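Local coordinates for peptidoglycan D,D-transpeptidase FtsI (Burkholderia pseudomallei, PDB 6HZI), which probably cross-links the peptide stems of septal peptidoglycan during cell division, as a penicillin-binding D,D-transpeptidase, at residues K28-G34 with S295-T301; A33-M37 with N56-T60. All coordinates share one frame. Numbering follows the deposited sequence.

Contact 1: residues K28-G34 with S295-T301; sequences KFHAKAG and SVDEPTT
Ala31 sits at the apolar centre, its CB 3.6 Å from Val296 CG1 and 4.4 Å from Pro299 CB; Phe29 (chi1 m) brings its CB to 4.0 Å from Pro299 CB, and Val309 packs on Phe29, Val296 and Pro299. Around this patch the segments run antiparallel, Phe29 facing Thr301, Ala31 facing Pro299 (CA to CA 3.9 Å) and Gly34 facing Val296. True strand pairing spans two pairs: Ala33 and Asp297, hydrogen-bonded (Asp297 N to Ala33 O 2.7 Å), and the non-hydrogen-bonded Gly34 and Val296, where Gly34 CA lies 3.2 Å from Ser295 O. Lys32 N donates to Asp297 O at 3.0 Å. Beyond, both segments leave the sheet, Glu298 at positive phi (47°). His30, also at positive phi (43°), is the C-prime residue of a Schellman motif closing helix 12-28, and Phe29 O accepts Thr300 N at 2.9 Å. At the exposed edge Thr300 OG1 donates to His30 O (3.2 Å), while His30 ND1 and Thr301 OG1 share a hydrogen bond of 3.1 Å. Lys32 and Glu298 stay beyond salt-bridge range; Glu298 pairs with Lys264. Backbone amides and carbonyls, plus two threonine hydroxyls, thus tie helix exit to loop and strand to strand without a salt bridge between the segments.

Contact 2: residues A33-M37 with N56-T60; sequences AGAAM and NRVLT
In the penicillin-binding transpeptidase fold, the short helix 57-60 packs on one face of the central antiparallel sheet, beside helix 187-198, and touches residues 33-37 of the extended strand 33-40. The closest CA pair is Ala35 with Val58, at 5.6 Å, a closeness that the small alanine permits. Apolar packing comes from Val58 (chi1 t), which points at the strand: its CG2 lies 3.2 Å from Ala35 CB, an unusually short methyl-to-methyl approach, and its CG1 lies 4.2 Å from Met37 SD. Ala33, Ala35 and Met37 all direct CB to the helix, whereas Ala36 turns to the other face, against Thr18 and Leu22 of helix 12-28. Helix 187-198 adds Leu187 against Ala35 and Phe188 against Met37. Within the helical turn, Asn56 O accepts Leu59 N and Thr60 N, both at 3.1 Å, and Asn51 OD1 receives Val58 N. The polar link is made by Arg57, with chi1 and chi3 both m: it folds back along the strand with NE 3.5 Å from Ala33 CB, and NH2 donates a weak hydrogen bond to Gly34 O at 3.2 Å.

From the N terminus, helix 12-28 ends and the chain turns into strand 33-40; contact 1 begins at the helix end, contact 2 at Ala33, and they share Ala33 and Gly34. Contact 2 closes a short loop: the chain returns along strand 46-52, a direct neighbour of 33-40, to helix 57-60, with 18 residues separating the two segments. Contact 1 closes a far longer one, with 260 residues between its segments; the short loop lies within it, so the two nest and do not cross. They meet where Ser295 O probably accepts a hydrogen bond from Ala35 N at 2.8 Å. Strand 33-40 thus pairs along one edge with late strand 290-297 and carries helix 57-60 on one face.

Contact 1: residues K28-G34 with S295-T301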
loop_
_atom_site.group_PDB
_atom_site.type_symbol
_atom_site.label_atom_id
_atom_site.label_comp_id
_atom_site.label_asym_id
_atom_site.label_seq_id
_atom_site.Cartn_x
_atom_site.Cartn_y
_atom_site.Cartn_z
ATOM N N LYS A 28 20.750 3.331 8.967
ATOM C CA LYS A 28 20.862 1.996 9.624
ATOM C C LYS A 28 20.954 0.831 8.617
ATOM O O LYS A 28 21.561 -0.164 8.968
ATOM C CB LYS A 28 19.649 1.735 10.524
ATOM C CG LYS A 28 19.555 0.319 11.077
ATOM C CD LYS A 28 18.788 0.218 12.372
ATOM C CE LYS A 28 19.115 -1.036 13.164
ATOM N NZ LYS A 28 18.463 -0.983 14.497
ATOM N N PHE A 29 20.311 0.912 7.455
ATOM C CA PHE A 29 20.269 -0.128 6.394
ATOM C C PHE A 29 21.108 0.332 5.197
ATOM O O PHE A 29 21.078 -0.328 4.148
ATOM C CB PHE A 29 18.842 -0.451 5.932
ATOM C CG PHE A 29 17.885 -0.894 7.017
ATOM C CD1 PHE A 29 18.151 -2.007 7.799
ATOM C CD2 PHE A 29 16.680 -0.228 7.229
ATOM C CE1 PHE A 29 17.261 -2.419 8.786
ATOM C CE2 PHE A 29 15.796 -0.633 8.222
ATOM C CZ PHE A 29 16.084 -1.732 9.001
ATOM N N HIS A 30 21.861 1.412 5.344
ATOM C CA HIS A 30 22.795 1.936 4.303
ATOM C C HIS A 30 22.082 1.872 2.962
ATOM O O HIS A 30 22.574 1.183 2.057
ATOM C CB HIS A 30 24.151 1.195 4.294
ATOM C CG HIS A 30 24.852 1.272 5.606
ATOM N ND1 HIS A 30 24.513 0.428 6.689
ATOM C CD2 HIS A 30 25.799 2.126 6.052
ATOM C CE1 HIS A 30 25.248 0.763 7.745
ATOM N NE2 HIS A 30 26.048 1.801 7.379
ATOM N N ALA A 31 20.932 2.536 2.875
ATOM C CA ALA A 31 20.053 2.477 1.691
ATOM C C ALA A 31 20.449 3.629 0.792
ATOM O O ALA A 31 21.137 4.525 1.311
ATOM C CB ALA A 31 18.605 2.555 2.100
ATOM N N LYS A 32 20.004 3.610 -0.465
ATOM C CA LYS A 32 20.250 4.714 -1.426
ATOM C C LYS A 32 19.358 5.925 -1.087
ATOM O O LYS A 32 19.762 7.090 -1.384
ATOM C CB LYS A 32 20.046 4.171 -2.847
ATOM C CG LYS A 32 19.654 5.182 -3.910
ATOM C CD LYS A 32 19.579 4.600 -5.310
ATOM C CE LYS A 32 19.648 5.702 -6.353
ATOM N NZ LYS A 32 19.343 5.220 -7.722
ATOM N N ALA A 33 18.170 5.685 -0.521
ATOM C CA ALA A 33 17.065 6.675 -0.462
ATOM C C ALA A 33 15.812 6.099 0.211
ATOM O O ALA A 33 15.577 4.855 0.245
ATOM C CB ALA A 33 16.719 7.169 -1.850
ATOM N N GLY A 34 14.992 7.008 0.701
ATOM C CA GLY A 34 13.747 6.656 1.385
ATOM C C GLY A 34 12.676 7.693 1.138
ATOM O O GLY A 34 13.027 8.860 0.872
ATOM N N SER A 295 8.747 3.734 1.878
ATOM C CA SER A 295 9.555 3.065 0.828
ATOM C C SER A 295 11.061 3.290 1.088
ATOM O O SER A 295 11.473 4.447 1.311
ATOM C CB SER A 295 9.080 3.517 -0.520
ATOM O OG SER A 295 9.649 2.715 -1.545
ATOM N N VAL A 296 11.851 2.212 1.136
ATOM C CA VAL A 296 13.331 2.251 1.361
ATOM C C VAL A 296 13.973 1.623 0.122
ATOM O O VAL A 296 13.763 0.402 -0.138
ATOM C CB VAL A 296 13.739 1.541 2.662
ATOM C CG1 VAL A 296 15.235 1.503 2.898
ATOM C CG2 VAL A 296 13.038 2.148 3.854
ATOM N N ASP A 297 14.665 2.447 -0.658
ATOM C CA ASP A 297 15.262 2.009 -1.927
ATOM C C ASP A 297 16.663 1.447 -1.663
ATOM O O ASP A 297 17.461 2.137 -0.993
ATOM C CB ASP A 297 15.272 3.164 -2.916
ATOM C CG ASP A 297 15.397 2.662 -4.334
ATOM O OD1 ASP A 297 15.062 1.463 -4.558
ATOM O OD2 ASP A 297 15.869 3.447 -5.186
ATOM N N GLU A 298 16.924 0.238 -2.191
ATOM C CA GLU A 298 18.240 -0.452 -2.248
ATOM C C GLU A 298 18.929 -0.396 -0.911
ATOM O O GLU A 298 20.044 0.103 -0.793
ATOM C CB GLU A 298 19.157 0.161 -3.287
ATOM C CG GLU A 298 18.569 0.126 -4.673
ATOM C CD GLU A 298 19.554 0.645 -5.701
ATOM O OE1 GLU A 298 20.780 0.812 -5.340
ATOM O OE2 GLU A 298 19.090 0.893 -6.856
ATOM N N PRO A 299 18.297 -0.994 0.115
ATOM C CA PRO A 299 18.957 -1.216 1.403
ATOM C C PRO A 299 20.035 -2.291 1.225
ATOM O O PRO A 299 19.946 -3.067 0.276
ATOM C CB PRO A 299 17.843 -1.761 2.296
ATOM C CG PRO A 299 16.871 -2.412 1.317
ATOM C CD PRO A 299 16.986 -1.646 0.013
ATOM N N THR A 300 21.034 -2.318 2.099
ATOM C CA THR A 300 22.212 -3.204 1.913
ATOM C C THR A 300 22.547 -3.950 3.201
ATOM O O THR A 300 23.357 -4.868 3.093
ATOM C CB THR A 300 23.432 -2.446 1.367
ATOM O OG1 THR A 300 23.905 -1.661 2.465
ATOM C CG2 THR A 300 23.138 -1.626 0.120
ATOM N N THR A 301 21.961 -3.598 4.348
ATOM C CA THR A 301 22.252 -4.263 5.645
ATOM C C THR A 301 20.930 -4.517 6.360
ATOM O O THR A 301 20.706 -3.864 7.391
ATOM C CB THR A 301 23.279 -3.495 6.498
ATOM O OG1 THR A 301 22.818 -2.202 6.887
ATOM C CG2 THR A 301 24.605 -3.298 5.791
#

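Contact 2: residues A33-M37 with N56-T60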
loop_
_atom_site.group_PDB
_atom_site.type_symbol
_atom_site.label_atom_id
_atom_site.label_comp_id
_atom_site.label_asym_id
_atom_site.label_seq_id
_atom_site.Cartn_x
_atom_site.Cartn_y
_atom_site.Cartn_z
ATOM N N ALA A 33 18.170 5.685 -0.521
ATOM C CA ALA A 33 17.065 6.675 -0.462
ATOM C C ALA A 33 15.812 6.099 0.211
ATOM O O ALA A 33 15.577 4.855 0.245
ATOM C CB ALA A 33 16.719 7.169 -1.850
ATOM N N GLY A 34 14.992 7.008 0.701
ATOM C CA GLY A 34 13.747 6.656 1.385
ATOM C C GLY A 34 12.676 7.693 1.138
ATOM O O GLY A 34 13.027 8.860 0.872
ATOM N N ALA A 35 11.409 7.291 1.264
ATOM C CA ALA A 35 10.254 8.211 1.207
ATOM C C ALA A 35 9.220 7.724 2.214
ATOM O O ALA A 35 9.165 6.489 2.490
ATOM C CB ALA A 35 9.735 8.262 -0.198
ATOM N N ALA A 36 8.488 8.661 2.797
ATOM C CA ALA A 36 7.390 8.341 3.717
ATOM C C ALA A 36 6.393 9.504 3.782
ATOM O O ALA A 36 6.788 10.652 3.517
ATOM C CB ALA A 36 7.979 7.972 5.050
ATOM N N MET A 37 5.133 9.197 4.101
ATOM C CA MET A 37 4.069 10.213 4.210
ATOM C C MET A 37 2.906 9.683 5.054
ATOM O O MET A 37 2.732 8.451 5.132
ATOM C CB MET A 37 3.590 10.635 2.807
ATOM C CG MET A 37 2.727 9.624 2.082
ATOM S SD MET A 37 2.269 10.145 0.424
ATOM C CE MET A 37 1.056 11.419 0.790
ATOM N N ASN A 56 12.190 15.070 -4.239
ATOM C CA ASN A 56 10.764 14.695 -3.982
ATOM C C ASN A 56 10.382 13.348 -4.668
ATOM O O ASN A 56 9.460 13.328 -5.507
ATOM C CB ASN A 56 9.849 15.883 -4.325
ATOM C CG ASN A 56 8.514 15.838 -3.605
ATOM O OD1 ASN A 56 8.276 14.975 -2.745
ATOM N ND2 ASN A 56 7.626 16.745 -3.999
ATOM N N ARG A 57 11.027 12.234 -4.286
ATOM C CA ARG A 57 11.012 10.956 -5.063
ATOM C C ARG A 57 9.645 10.282 -4.851
ATOM O O ARG A 57 9.126 9.545 -5.735
ATOM C CB ARG A 57 12.215 10.078 -4.700
ATOM C CG ARG A 57 13.535 10.493 -5.356
ATOM C CD ARG A 57 14.752 9.684 -4.894
ATOM N NE ARG A 57 14.713 9.537 -3.439
ATOM C CZ ARG A 57 15.095 10.466 -2.547
ATOM N NH1 ARG A 57 15.621 11.624 -2.927
ATOM N NH2 ARG A 57 14.982 10.216 -1.256
ATOM N N VAL A 58 9.040 10.651 -3.741
ATOM C CA VAL A 58 7.647 10.325 -3.306
ATOM C C VAL A 58 6.634 10.599 -4.414
ATOM O O VAL A 58 5.693 9.806 -4.564
ATOM C CB VAL A 58 7.273 11.146 -2.056
ATOM C CG1 VAL A 58 6.020 10.617 -1.405
ATOM C CG2 VAL A 58 8.378 11.080 -1.029
ATOM N N LEU A 59 6.812 11.708 -5.120
ATOM C CA LEU A 59 5.922 12.151 -6.206
ATOM C C LEU A 59 6.522 11.865 -7.588
ATOM O O LEU A 59 5.694 11.609 -8.502
ATOM C CB LEU A 59 5.586 13.626 -5.994
ATOM C CG LEU A 59 4.632 13.860 -4.822
ATOM C CD1 LEU A 59 4.559 15.285 -4.374
ATOM C CD2 LEU A 59 3.245 13.439 -5.195
ATOM N N THR A 60 7.861 11.813 -7.723
ATOM C CA THR A 60 8.579 11.680 -9.034
ATOM C C THR A 60 8.913 10.217 -9.363
ATOM O O THR A 60 8.873 9.878 -10.522
ATOM C CB THR A 60 9.904 12.457 -9.106
ATOM O OG1 THR A 60 10.787 11.984 -8.082
ATOM C CG2 THR A 60 9.723 13.948 -8.963
#